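Local coordinates for protein iodotyrosine deiodinase (Thermotoga neapolitana, PDB 6Q1B) that uses FMN to remove iodide and other halides reductively from halotyrosines such as 3-iodo-L-tyrosine and 3,5-diiodo-L-tyrosine, giving tyrosine, at residues Q59-C64 with R91-K96; E65-T70 with T139-R144; L133-Y138 with V160-G165. All blocks are in the same frame, centred on the assembly; numbering follows the deposited sequence.

Interaction 1: Q59-C64 with R91-K96; sequences QIRRVC and RKPFLK. With YOF (3-fluorotyrosine), chain D.
Lys92, whose backbone carbonyl lies beside the Arg61 chain, sends NZ to the amino-acid end of the bound 3-fluorotyrosine: NZ donates to ligand O at 2.6 Å and more weakly to OXT at 3.0 Å, and it is also bonded to Thr89 O. This is the substrate carboxylate site of a nitroreductase-family active site, and a lysine suits it because a long flexible chain brings its amino group to the carboxylate. A bend at chi2 (-60°) carries the chain away from Gln59-Cys64 and along the next turns of helix 54-74, past Glu68 and Tyr72, to the ligand.

Glu65 OE2 accepts from Lys92 N. Arg61 is modelled in two conformers; in one of them NE forms a salt bridge with the same oxygen, and the chain, extended from CG to NE, reaches along the turn into helix 94-97. Its guanidinium lies flat over Pro93, with Pro93 CA 3.4 Å from Arg61 CZ and over the centre of the plane. Nearer the backbone, Arg61 CB meets Leu95 CB at 3.8 Å.

Leucine suits the inner side: Leu95 CD1 rests 3.8 Å from both Arg61 CA and Cys64 CB.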
loop_
_atom_site.group_PDB
_atom_site.type_symbol
_atom_site.label_atom_id
_atom_site.label_comp_id
_atom_site.label_asym_id
_atom_site.label_seq_id
_atom_site.Cartn_x
_atom_site.Cartn_y
_atom_site.Cartn_z
ATOM N N GLN A 59 17.738 3.590 20.709
ATOM C CA GLN A 59 17.106 4.901 20.843
ATOM C C GLN A 59 15.710 4.868 20.237
ATOM O O GLN A 59 14.740 5.345 20.826
ATOM C CB GLN A 59 17.941 5.971 20.167
ATOM C CG GLN A 59 19.241 6.231 20.830
ATOM C CD GLN A 59 20.068 7.176 20.009
ATOM O OE1 GLN A 59 20.426 6.867 18.884
ATOM N NE2 GLN A 59 20.336 8.348 20.546
ATOM N N ILE A 60 15.611 4.304 19.040
ATOM C CA ILE A 60 14.362 4.213 18.357
ATOM C C ILE A 60 13.422 3.391 19.206
ATOM O O ILE A 60 12.277 3.781 19.426
ATOM C CB ILE A 60 14.539 3.611 16.976
ATOM C CG1 ILE A 60 15.223 4.648 16.097
ATOM C CG2 ILE A 60 13.198 3.234 16.412
ATOM C CD1 ILE A 60 15.797 4.090 14.818
ATOM N N ARG A 61 13.912 2.273 19.721
ATOM C CA ARG A 61 13.074 1.406 20.541
ATOM C C ARG A 61 12.496 2.169 21.715
ATOM O O ARG A 61 11.293 2.149 21.965
ATOM C CB ARG A 61 13.867 0.204 21.064
ATOM C CG ARG A 61 13.064 -0.620 22.066
ATOM C CD ARG A 61 13.838 -1.781 22.679
ATOM N NE ARG A 61 12.961 -2.451 23.633
ATOM C CZ ARG A 61 13.219 -3.583 24.279
ATOM N NH1 ARG A 61 14.350 -4.269 24.100
ATOM N NH2 ARG A 61 12.294 -4.049 25.093
ATOM N N ARG A 62 13.357 2.862 22.434
ATOM C CA ARG A 62 12.904 3.525 23.635
ATOM C C ARG A 62 11.957 4.670 23.352
ATOM O O ARG A 62 10.996 4.901 24.085
ATOM C CB ARG A 62 14.105 3.991 24.424
ATOM C CG ARG A 62 14.883 2.805 24.940
ATOM C CD ARG A 62 15.942 3.195 25.878
ATOM N NE ARG A 62 17.032 3.818 25.176
ATOM C CZ ARG A 62 18.058 3.161 24.648
ATOM N NH1 ARG A 62 18.167 1.845 24.761
ATOM N NH2 ARG A 62 18.982 3.843 24.005
ATOM N N VAL A 63 12.228 5.427 22.306
ATOM C CA VAL A 63 11.307 6.482 21.938
ATOM C C VAL A 63 9.951 5.910 21.595
ATOM O O VAL A 63 8.915 6.434 21.991
ATOM C CB VAL A 63 11.888 7.276 20.779
ATOM C CG1 VAL A 63 10.853 8.125 20.099
ATOM C CG2 VAL A 63 13.023 8.095 21.320
ATOM N N CYS A 64 9.951 4.814 20.866
ATOM C CA CYS A 64 8.700 4.220 20.470
ATOM C C CYS A 64 7.993 3.659 21.675
ATOM O O CYS A 64 6.796 3.830 21.826
ATOM C CB CYS A 64 8.928 3.144 19.461
ATOM S SG CYS A 64 9.413 3.803 17.902
ATOM N N ARG A 91 5.889 -2.444 25.178
ATOM C CA ARG A 91 7.263 -2.874 25.018
ATOM C C ARG A 91 7.418 -3.363 23.596
ATOM O O ARG A 91 6.567 -4.065 23.086
ATOM C CB ARG A 91 7.620 -3.980 25.998
ATOM C CG ARG A 91 7.459 -3.559 27.448
ATOM C CD ARG A 91 7.135 -4.736 28.360
ATOM N NE ARG A 91 6.872 -4.278 29.730
ATOM C CZ ARG A 91 5.680 -3.909 30.192
ATOM N NH1 ARG A 91 4.610 -3.949 29.403
ATOM N NH2 ARG A 91 5.556 -3.501 31.454
ATOM N N LYS A 92 8.510 -2.980 22.961
ATOM C CA LYS A 92 8.752 -3.328 21.568
ATOM C C LYS A 92 10.148 -3.868 21.401
ATOM O O LYS A 92 10.989 -3.252 20.758
ATOM C CB LYS A 92 8.552 -2.119 20.679
ATOM C CG LYS A 92 7.192 -1.494 20.807
ATOM C CD LYS A 92 6.060 -2.476 20.426
ATOM C CE LYS A 92 4.735 -2.011 20.926
ATOM N NZ LYS A 92 3.714 -3.107 20.886
ATOM N N PRO A 93 10.410 -5.033 21.966
ATOM C CA PRO A 93 11.754 -5.613 21.951
ATOM C C PRO A 93 12.232 -5.879 20.531
ATOM O O PRO A 93 13.434 -5.887 20.297
ATOM C CB PRO A 93 11.589 -6.913 22.748
ATOM C CG PRO A 93 10.124 -7.185 22.765
ATOM C CD PRO A 93 9.452 -5.867 22.720
ATOM N N PHE A 94 11.305 -6.066 19.597
ATOM C CA PHE A 94 11.698 -6.411 18.256
ATOM C C PHE A 94 12.399 -5.243 17.633
ATOM O O PHE A 94 13.076 -5.415 16.648
ATOM C CB PHE A 94 10.518 -6.830 17.383
ATOM C CG PHE A 94 9.372 -5.867 17.383
ATOM C CD1 PHE A 94 9.397 -4.729 16.617
ATOM C CD2 PHE A 94 8.230 -6.138 18.133
ATOM C CE1 PHE A 94 8.332 -3.855 16.607
ATOM C CE2 PHE A 94 7.157 -5.271 18.139
ATOM C CZ PHE A 94 7.194 -4.130 17.373
ATOM N N LEU A 95 12.244 -4.051 18.189
ATOM C CA LEU A 95 12.945 -2.921 17.597
ATOM C C LEU A 95 14.422 -2.983 17.931
ATOM O O LEU A 95 15.227 -2.330 17.276
ATOM C CB LEU A 95 12.367 -1.613 18.087
ATOM C CG LEU A 95 10.937 -1.363 17.635
ATOM C CD1 LEU A 95 10.434 -0.137 18.319
ATOM C CD2 LEU A 95 10.874 -1.201 16.118
ATOM N N LYS A 96 14.781 -3.721 18.970
ATOM C CA LYS A 96 16.188 -4.002 19.226
ATOM C C LYS A 96 16.581 -5.327 18.566
ATOM O O LYS A 96 17.665 -5.436 18.001
ATOM C CB LYS A 96 16.474 -4.055 20.730
ATOM C CG LYS A 96 17.856 -4.592 21.078
ATOM C CD LYS A 96 17.995 -4.819 22.566
ATOM C CE LYS A 96 19.411 -5.226 22.936
ATOM N NZ LYS A 96 19.605 -5.222 24.409
HETATM N N YOF D . 1.460 0.524 17.762
HETATM C CA YOF D . 0.942 -0.089 18.945
HETATM C C YOF D . 1.756 -1.336 19.183
HETATM O O YOF D . 1.418 -2.044 20.270
HETATM O OXT YOF D . 2.642 -1.752 18.450
HETATM C CB YOF D . -0.506 -0.521 18.781
HETATM C CG YOF D . -0.816 -1.344 17.583
HETATM C CD1 YOF D . -1.525 -0.753 16.533
HETATM C CD2 YOF D . -0.493 -2.706 17.519
HETATM C CE1 YOF D . -1.879 -1.540 15.435
HETATM C CE2 YOF D . -0.833 -3.494 16.421
HETATM C CZ YOF D . -1.518 -2.891 15.366
HETATM O OH YOF D . -1.857 -3.645 14.301
HETATM F F YOF D . -2.540 -1.010 14.386
#

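Interaction 2: E65-T70 with T139-R144; sequences ERSEKT and TPPDFR. With FMN (flavin mononucleotide), chain C; YOF (3-fluorotyrosine), chain D.
Glu68 and Ser67 on helix 54-74 face the loop Thr139-Arg144; Glu68 on the helix bonds the 3-fluorotyrosine, and Thr139 on the loop bonds the flavin. Glu68 OE2 accepts from the ammonium N of 3-fluorotyrosine at 2.7 Å and is also hydrogen-bonded to Tyr138 OH, so two groups grip one carboxylate oxygen. The glutamate chain bends at chi2 (-66°), which swings the carboxylate off the helix surface to meet the amino acid. A negative group suits this place, since it can pair with the substrate's ammonium, while Lys92 holds the carboxylate and Tyr72 OH also bonds the ligand.

From the loop, Thr139 N donates to FMN O4 at 3.1 Å, nearly straight at 164°. Thr139 OG1 stands 3.0 Å from FMN N5 and about as close to FMN O4; its single proton could serve either. Threonine thus offers the flavin edge two polar groups from one residue, while Tyr112 of the second subunit packs on its side chain.

One weak polar bond crosses between the segments, Asp142 N to Ser67 OG at 3.2 Å and bent to 122°. Further along, Asp142 OD1 accepts weakly from Arg144 N, a capping bond at the turn into helix 144-149.

The remaining contact is van der Waals. Pro141 wedges between the serine and the glutamate: its CG lies 3.1 Å from Ser67 OG, a tight approach, and its CD 3.4 Å from Glu68 CD. The rigid proline ring fills this groove without presenting an N-H of its own. Helix and loop together form one wall of the composite flavin and halotyrosine pocket of a nitroreductase-family dehalogenase, completed across the dimer by Met41 of the second subunit.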
loop_
_atom_site.group_PDB
_atom_site.type_symbol
_atom_site.label_atom_id
_atom_site.label_comp_id
_atom_site.label_asym_id
_atom_site.label_seq_id
_atom_site.Cartn_x
_atom_site.Cartn_y
_atom_site.Cartn_z
ATOM N N GLU A 65 8.747 2.997 22.534
ATOM C CA GLU A 65 8.156 2.413 23.721
ATOM C C GLU A 65 7.522 3.460 24.597
ATOM O O GLU A 65 6.411 3.276 25.111
ATOM C CB GLU A 65 9.197 1.648 24.491
ATOM C CG GLU A 65 9.461 0.324 23.863
ATOM C CD GLU A 65 10.461 -0.507 24.628
ATOM O OE1 GLU A 65 11.146 0.027 25.532
ATOM O OE2 GLU A 65 10.577 -1.704 24.297
ATOM N N ARG A 66 8.208 4.580 24.749
ATOM C CA ARG A 66 7.674 5.650 25.569
ATOM C C ARG A 66 6.348 6.101 25.003
ATOM O O ARG A 66 5.372 6.290 25.717
ATOM C CB ARG A 66 8.639 6.825 25.610
ATOM C CG ARG A 66 8.037 8.095 26.196
ATOM C CD ARG A 66 7.628 7.882 27.634
ATOM N NE ARG A 66 6.232 7.476 27.778
ATOM C CZ ARG A 66 5.656 7.196 28.944
ATOM N NH1 ARG A 66 6.355 7.269 30.070
ATOM N NH2 ARG A 66 4.381 6.839 28.986
ATOM N N SER A 67 6.346 6.290 23.700
ATOM C CA SER A 67 5.182 6.756 22.984
ATOM C C SER A 67 4.088 5.718 23.128
ATOM O O SER A 67 2.959 6.061 23.420
ATOM C CB SER A 67 5.531 6.996 21.518
ATOM O OG SER A 67 4.420 7.484 20.799
ATOM N N GLU A 68 4.449 4.451 22.942
ATOM C CA GLU A 68 3.505 3.358 23.116
ATOM C C GLU A 68 2.969 3.316 24.514
ATOM O O GLU A 68 1.781 3.135 24.730
ATOM C CB GLU A 68 4.136 2.008 22.807
ATOM C CG GLU A 68 4.491 1.830 21.359
ATOM C CD GLU A 68 3.304 1.797 20.437
ATOM O OE1 GLU A 68 2.146 2.041 20.873
ATOM O OE2 GLU A 68 3.538 1.530 19.237
ATOM N N LYS A 69 3.842 3.483 25.481
ATOM C CA LYS A 69 3.402 3.375 26.859
ATOM C C LYS A 69 2.296 4.376 27.150
ATOM O O LYS A 69 1.279 4.042 27.747
ATOM C CB LYS A 69 4.572 3.600 27.780
ATOM C CG LYS A 69 4.274 3.176 29.189
ATOM C CD LYS A 69 5.554 3.226 29.974
ATOM C CE LYS A 69 5.380 2.653 31.335
ATOM N NZ LYS A 69 4.446 3.451 32.179
ATOM N N THR A 70 2.495 5.605 26.708
ATOM C CA THR A 70 1.489 6.641 26.891
ATOM C C THR A 70 0.213 6.247 26.136
ATOM O O THR A 70 -0.906 6.377 26.637
ATOM C CB THR A 70 2.037 7.998 26.414
ATOM O OG1 THR A 70 3.105 8.381 27.288
ATOM C CG2 THR A 70 0.975 9.070 26.443
ATOM N N THR A 139 4.119 1.006 13.706
ATOM C CA THR A 139 3.716 2.385 13.632
ATOM C C THR A 139 3.522 2.877 15.052
ATOM O O THR A 139 2.468 2.663 15.644
ATOM C CB THR A 139 2.425 2.550 12.834
ATOM O OG1 THR A 139 1.432 1.681 13.381
ATOM C CG2 THR A 139 2.637 2.183 11.373
ATOM N N PRO A 140 4.554 3.492 15.628
ATOM C CA PRO A 140 4.415 4.060 16.967
ATOM C C PRO A 140 3.436 5.217 16.921
ATOM O O PRO A 140 3.193 5.752 15.850
ATOM C CB PRO A 140 5.818 4.540 17.296
ATOM C CG PRO A 140 6.410 4.847 15.953
ATOM C CD PRO A 140 5.845 3.826 15.024
ATOM N N PRO A 141 2.896 5.614 18.069
ATOM C CA PRO A 141 1.892 6.680 18.075
ATOM C C PRO A 141 2.428 7.978 17.504
ATOM O O PRO A 141 1.683 8.744 16.892
ATOM C CB PRO A 141 1.560 6.855 19.558
ATOM C CG PRO A 141 2.008 5.644 20.211
ATOM C CD PRO A 141 3.112 5.045 19.403
ATOM N N ASP A 142 3.718 8.207 17.723
ATOM C CA ASP A 142 4.383 9.419 17.283
ATOM C C ASP A 142 5.656 9.032 16.557
ATOM O O ASP A 142 6.494 8.317 17.095
ATOM C CB ASP A 142 4.698 10.342 18.460
ATOM C CG ASP A 142 5.284 11.676 18.018
ATOM O OD1 ASP A 142 4.773 12.269 17.040
ATOM O OD2 ASP A 142 6.262 12.129 18.648
ATOM N N PHE A 143 5.772 9.496 15.322
ATOM C CA PHE A 143 6.943 9.248 14.496
ATOM C C PHE A 143 7.938 10.380 14.620
ATOM O O PHE A 143 9.082 10.246 14.195
ATOM C CB PHE A 143 6.545 9.103 13.039
ATOM C CG PHE A 143 5.867 7.806 12.709
ATOM C CD1 PHE A 143 6.611 6.700 12.334
ATOM C CD2 PHE A 143 4.487 7.696 12.753
ATOM C CE1 PHE A 143 5.991 5.507 11.997
ATOM C CE2 PHE A 143 3.861 6.502 12.431
ATOM C CZ PHE A 143 4.616 5.405 12.053
ATOM N N ARG A 144 7.499 11.496 15.194
ATOM C CA ARG A 144 8.264 12.739 15.131
ATOM C C ARG A 144 9.610 12.593 15.808
ATOM O O ARG A 144 10.638 13.043 15.286
ATOM C CB ARG A 144 7.464 13.878 15.762
ATOM C CG ARG A 144 6.194 14.194 14.984
ATOM C CD ARG A 144 5.294 15.193 15.689
ATOM N NE ARG A 144 4.137 15.534 14.861
ATOM C CZ ARG A 144 3.207 16.424 15.194
ATOM N NH1 ARG A 144 3.286 17.074 16.348
ATOM N NH2 ARG A 144 2.192 16.664 14.369
HETATM N N1 FMN C . 1.720 -4.450 14.538
HETATM C C2 FMN C . 2.246 -4.053 15.711
HETATM O O2 FMN C . 2.614 -4.895 16.520
HETATM N N3 FMN C . 2.353 -2.724 16.005
HETATM C C4 FMN C . 1.968 -1.756 15.119
HETATM O O4 FMN C . 2.064 -0.569 15.409
HETATM C C4A FMN C . 1.430 -2.159 13.924
HETATM N N5 FMN C . 1.029 -1.231 13.020
HETATM C C5A FMN C . 0.550 -1.640 11.812
HETATM C C6 FMN C . 0.197 -0.661 10.905
HETATM C C7 FMN C . -0.288 -1.032 9.670
HETATM C C7M FMN C . -0.670 0.030 8.691
HETATM C C8 FMN C . -0.408 -2.381 9.375
HETATM C C8M FMN C . -0.894 -2.765 8.009
HETATM C C9 FMN C . -0.039 -3.378 10.277
HETATM C C9A FMN C . 0.446 -2.990 11.518
HETATM N N10 FMN C . 0.811 -3.932 12.465
HETATM C C10 FMN C . 1.337 -3.507 13.641
HETATM C "C1'" FMN C . 0.715 -5.391 12.209
HETATM C "C2'" FMN C . -0.744 -5.822 12.345
HETATM O "O2'" FMN C . -1.058 -5.978 13.714
HETATM C "C3'" FMN C . -0.951 -7.113 11.559
HETATM O "O3'" FMN C . -0.770 -6.852 10.183
HETATM C "C4'" FMN C . -2.313 -7.753 11.791
HETATM O "O4'" FMN C . -2.328 -8.169 13.139
HETATM C "C5'" FMN C . -2.491 -8.973 10.913
HETATM O "O5'" FMN C . -1.398 -9.826 11.146
HETATM P P FMN C . -1.311 -11.209 10.370
HETATM O O1P FMN C . -0.139 -11.989 11.001
HETATM O O2P FMN C . -1.047 -10.940 8.887
HETATM O O3P FMN C . -2.661 -11.886 10.596
HETATM N N YOF D . 1.460 0.524 17.762
HETATM C CA YOF D . 0.942 -0.089 18.945
HETATM C C YOF D . 1.756 -1.336 19.183
HETATM O O YOF D . 1.418 -2.044 20.270
HETATM O OXT YOF D . 2.642 -1.752 18.450
HETATM C CB YOF D . -0.506 -0.521 18.781
HETATM C CG YOF D . -0.816 -1.344 17.583
HETATM C CD1 YOF D . -1.525 -0.753 16.533
HETATM C CD2 YOF D . -0.493 -2.706 17.519
HETATM C CE1 YOF D . -1.879 -1.540 15.435
HETATM C CE2 YOF D . -0.833 -3.494 16.421
HETATM C CZ YOF D . -1.518 -2.891 15.366
HETATM O OH YOF D . -1.857 -3.645 14.301
HETATM F F YOF D . -2.540 -1.010 14.386
#

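Interaction 3: L133-Y138 with V160-G165; sequences LGSVPY and VILPVG. With FMN (flavin mononucleotide), chain C; YOF (3-fluorotyrosine), chain D.
Tyr138 and Ile161 form an isolated antiparallel hydrogen-bonded bridge at one end of this contact; at the other lies the short edge strand 134-135 of the antiparallel sheet at the heart of the nitroreductase fold. Tyr138 N donates to Ile161 O at 2.8 Å, and Ile161 N returns a bond to Tyr138 O at 3.0 Å, in the carbonyl plane. The two side chains run side by side, Tyr138 CD2 meeting Ile161 CD1 at 4.0 Å near the ring plane. In the edge strand, Gly134 N points almost straight at Gly165 O, 2.8 Å away; as glycines, neither residue of this pair puts a side chain on its face of the sheet.

No part of the contact opens to solvent, but its bonding slackens. The return bond from Gly165 N to Gly134 O is weak. In the middle Pro163 has no N-H to give, and its CD instead packs against Val136 CG1 at 3.5 Å. The Ser135 hydroxyl is directed at Pro163 O, though this very short bond belongs to one of two conformers and is doubtful.

Val136 and Pro137, which make no backbone hydrogen bond across the contact, lie against the flavin: Val136 CG2 touches FMN N1 at 3.4 Å, and the Pro137 ring meets FMN C9. A chi1 of 172° sets the Tyr138 ring trans to the amide nitrogen and sends it past the flavin toward the substrate, its hydroxyl bonded to Glu68. A phenylalanine in its place would probably leave the Glu68 carboxylate without this partner and freer to turn away from the substrate's ammonium. Tyr138 CD1 comes 3.5 Å from FMN O4. An aromatic ring suits the position because its rim meets both ligands: FMN N3 and OXT of 3-fluorotyrosine lie in plane at the edge, with Tyr138 CE1 3.3 Å from OXT.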
loop_
_atom_site.group_PDB
_atom_site.type_symbol
_atom_site.label_atom_id
_atom_site.label_comp_id
_atom_site.label_asym_id
_atom_site.label_seq_id
_atom_site.Cartn_x
_atom_site.Cartn_y
_atom_site.Cartn_z
ATOM N N LEU A 133 12.246 -13.501 5.042
ATOM C CA LEU A 133 12.418 -12.565 6.105
ATOM C C LEU A 133 11.075 -12.246 6.657
ATOM O O LEU A 133 10.047 -12.471 6.024
ATOM C CB LEU A 133 13.113 -11.315 5.629
ATOM C CG LEU A 133 14.449 -11.637 4.986
ATOM C CD1 LEU A 133 15.075 -10.346 4.558
ATOM C CD2 LEU A 133 15.389 -12.361 5.923
ATOM N N GLY A 134 11.089 -11.754 7.874
ATOM C CA GLY A 134 9.868 -11.372 8.534
ATOM C C GLY A 134 9.885 -9.894 8.779
ATOM O O GLY A 134 10.926 -9.248 8.805
ATOM N N SER A 135 8.705 -9.353 8.975
ATOM C CA SER A 135 8.610 -7.981 9.376
ATOM C C SER A 135 7.274 -7.693 9.994
ATOM O O SER A 135 6.439 -8.569 10.141
ATOM C CB SER A 135 8.839 -7.040 8.201
ATOM O OG SER A 135 9.045 -5.722 8.692
ATOM N N VAL A 136 7.132 -6.467 10.430
ATOM C CA VAL A 136 5.894 -5.994 10.985
ATOM C C VAL A 136 5.863 -4.519 10.640
ATOM O O VAL A 136 6.862 -3.840 10.785
ATOM C CB VAL A 136 5.797 -6.235 12.485
ATOM C CG1 VAL A 136 7.032 -5.760 13.201
ATOM C CG2 VAL A 136 4.538 -5.575 13.036
ATOM N N PRO A 137 4.735 -4.037 10.133
ATOM C CA PRO A 137 4.636 -2.613 9.880
ATOM C C PRO A 137 4.427 -1.948 11.210
ATOM O O PRO A 137 3.336 -1.909 11.728
ATOM C CB PRO A 137 3.422 -2.492 8.972
ATOM C CG PRO A 137 3.229 -3.840 8.423
ATOM C CD PRO A 137 3.624 -4.757 9.506
ATOM N N TYR A 138 5.494 -1.471 11.789
ATOM C CA TYR A 138 5.374 -0.954 13.119
ATOM C C TYR A 138 5.160 0.539 13.031
ATOM O O TYR A 138 5.920 1.250 12.404
ATOM C CB TYR A 138 6.593 -1.279 13.952
ATOM C CG TYR A 138 6.488 -0.565 15.250
ATOM C CD1 TYR A 138 5.453 -0.849 16.131
ATOM C CD2 TYR A 138 7.364 0.450 15.574
ATOM C CE1 TYR A 138 5.320 -0.150 17.298
ATOM C CE2 TYR A 138 7.233 1.155 16.727
ATOM C CZ TYR A 138 6.222 0.836 17.600
ATOM O OH TYR A 138 6.088 1.538 18.748
ATOM N N VAL A 160 6.619 4.153 8.260
ATOM C CA VAL A 160 6.580 2.903 8.978
ATOM C C VAL A 160 7.967 2.478 9.307
ATOM O O VAL A 160 8.904 2.767 8.586
ATOM C CB VAL A 160 5.880 1.820 8.161
ATOM C CG1 VAL A 160 6.583 1.571 6.853
ATOM C CG2 VAL A 160 5.742 0.553 8.967
ATOM N N ILE A 161 8.087 1.806 10.430
ATOM C CA ILE A 161 9.294 1.114 10.821
ATOM C C ILE A 161 9.037 -0.329 10.574
ATOM O O ILE A 161 8.127 -0.895 11.165
ATOM C CB ILE A 161 9.610 1.351 12.284
ATOM C CG1 ILE A 161 9.852 2.834 12.521
ATOM C CG2 ILE A 161 10.828 0.523 12.717
ATOM C CD1 ILE A 161 9.825 3.196 13.998
ATOM N N LEU A 162 9.816 -0.912 9.679
ATOM C CA LEU A 162 9.716 -2.302 9.353
ATOM C C LEU A 162 10.902 -3.007 9.936
ATOM O O LEU A 162 11.958 -3.025 9.346
ATOM C CB LEU A 162 9.659 -2.497 7.848
ATOM C CG LEU A 162 8.405 -2.022 7.163
ATOM C CD1 LEU A 162 8.618 -2.091 5.683
ATOM C CD2 LEU A 162 7.277 -2.929 7.553
ATOM N N PRO A 163 10.749 -3.584 11.122
ATOM C CA PRO A 163 11.852 -4.424 11.566
ATOM C C PRO A 163 11.947 -5.589 10.624
ATOM O O PRO A 163 10.922 -6.128 10.231
ATOM C CB PRO A 163 11.421 -4.903 12.962
ATOM C CG PRO A 163 10.249 -4.032 13.325
ATOM C CD PRO A 163 9.612 -3.637 12.053
ATOM N N VAL A 164 13.146 -5.953 10.246
ATOM C CA VAL A 164 13.330 -7.012 9.297
ATOM C C VAL A 164 14.393 -7.921 9.818
ATOM O O VAL A 164 15.457 -7.489 10.239
ATOM C CB VAL A 164 13.733 -6.482 7.920
ATOM C CG1 VAL A 164 14.056 -7.638 6.998
ATOM C CG2 VAL A 164 12.615 -5.637 7.332
ATOM N N GLY A 165 14.128 -9.202 9.731
ATOM C CA GLY A 165 15.108 -10.168 10.128
ATOM C C GLY A 165 14.545 -11.515 9.826
ATOM O O GLY A 165 13.480 -11.630 9.240
HETATM N N1 FMN C . 1.720 -4.450 14.538
HETATM C C2 FMN C . 2.246 -4.053 15.711
HETATM O O2 FMN C . 2.614 -4.895 16.520
HETATM N N3 FMN C . 2.353 -2.724 16.005
HETATM C C4 FMN C . 1.968 -1.756 15.119
HETATM O O4 FMN C . 2.064 -0.569 15.409
HETATM C C4A FMN C . 1.430 -2.159 13.924
HETATM N N5 FMN C . 1.029 -1.231 13.020
HETATM C C5A FMN C . 0.550 -1.640 11.812
HETATM C C6 FMN C . 0.197 -0.661 10.905
HETATM C C7 FMN C . -0.288 -1.032 9.670
HETATM C C7M FMN C . -0.670 0.030 8.691
HETATM C C8 FMN C . -0.408 -2.381 9.375
HETATM C C8M FMN C . -0.894 -2.765 8.009
HETATM C C9 FMN C . -0.039 -3.378 10.277
HETATM C C9A FMN C . 0.446 -2.990 11.518
HETATM N N10 FMN C . 0.811 -3.932 12.465
HETATM C C10 FMN C . 1.337 -3.507 13.641
HETATM C "C1'" FMN C . 0.715 -5.391 12.209
HETATM C "C2'" FMN C . -0.744 -5.822 12.345
HETATM O "O2'" FMN C . -1.058 -5.978 13.714
HETATM C "C3'" FMN C . -0.951 -7.113 11.559
HETATM O "O3'" FMN C . -0.770 -6.852 10.183
HETATM C "C4'" FMN C . -2.313 -7.753 11.791
HETATM O "O4'" FMN C . -2.328 -8.169 13.139
HETATM C "C5'" FMN C . -2.491 -8.973 10.913
HETATM O "O5'" FMN C . -1.398 -9.826 11.146
HETATM P P FMN C . -1.311 -11.209 10.370
HETATM O O1P FMN C . -0.139 -11.989 11.001
HETATM O O2P FMN C . -1.047 -10.940 8.887
HETATM O O3P FMN C . -2.661 -11.886 10.596
HETATM N N YOF D . 1.460 0.524 17.762
HETATM C CA YOF D . 0.942 -0.089 18.945
HETATM C C YOF D . 1.756 -1.336 19.183
HETATM O O YOF D . 1.418 -2.044 20.270
HETATM O OXT YOF D . 2.642 -1.752 18.450
HETATM C CB YOF D . -0.506 -0.521 18.781
HETATM C CG YOF D . -0.816 -1.344 17.583
HETATM C CD1 YOF D . -1.525 -0.753 16.533
HETATM C CD2 YOF D . -0.493 -2.706 17.519
HETATM C CE1 YOF D . -1.879 -1.540 15.435
HETATM C CE2 YOF D . -0.833 -3.494 16.421
HETATM C CZ YOF D . -1.518 -2.891 15.366
HETATM O OH YOF D . -1.857 -3.645 14.301
HETATM F F YOF D . -2.540 -1.010 14.386
#

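Overall arrangement
From the N terminus, helix 54-74 supplies the first partners of interactions 1 and 2 in succession. Interaction 1 closes a 26-residue, largely helical excursion through helix 77-85, bringing the start of helix 94-97 back to helix 54-74. Interaction 2 spans 68 residues, past strand 100-107 and helix 113-130, and crosses interaction 1. Interaction 3 begins only after interaction 1 has closed; it crosses interaction 2 and closes a loop holding helix 144-149 and the beginning of strand 156-165. None nests within another. Leu95, Tyr138 and Ile161 join interactions 1 and 3, so helices, loop and sheet converge on the 3-fluorotyrosine, with FMN touching interactions 2 and 3.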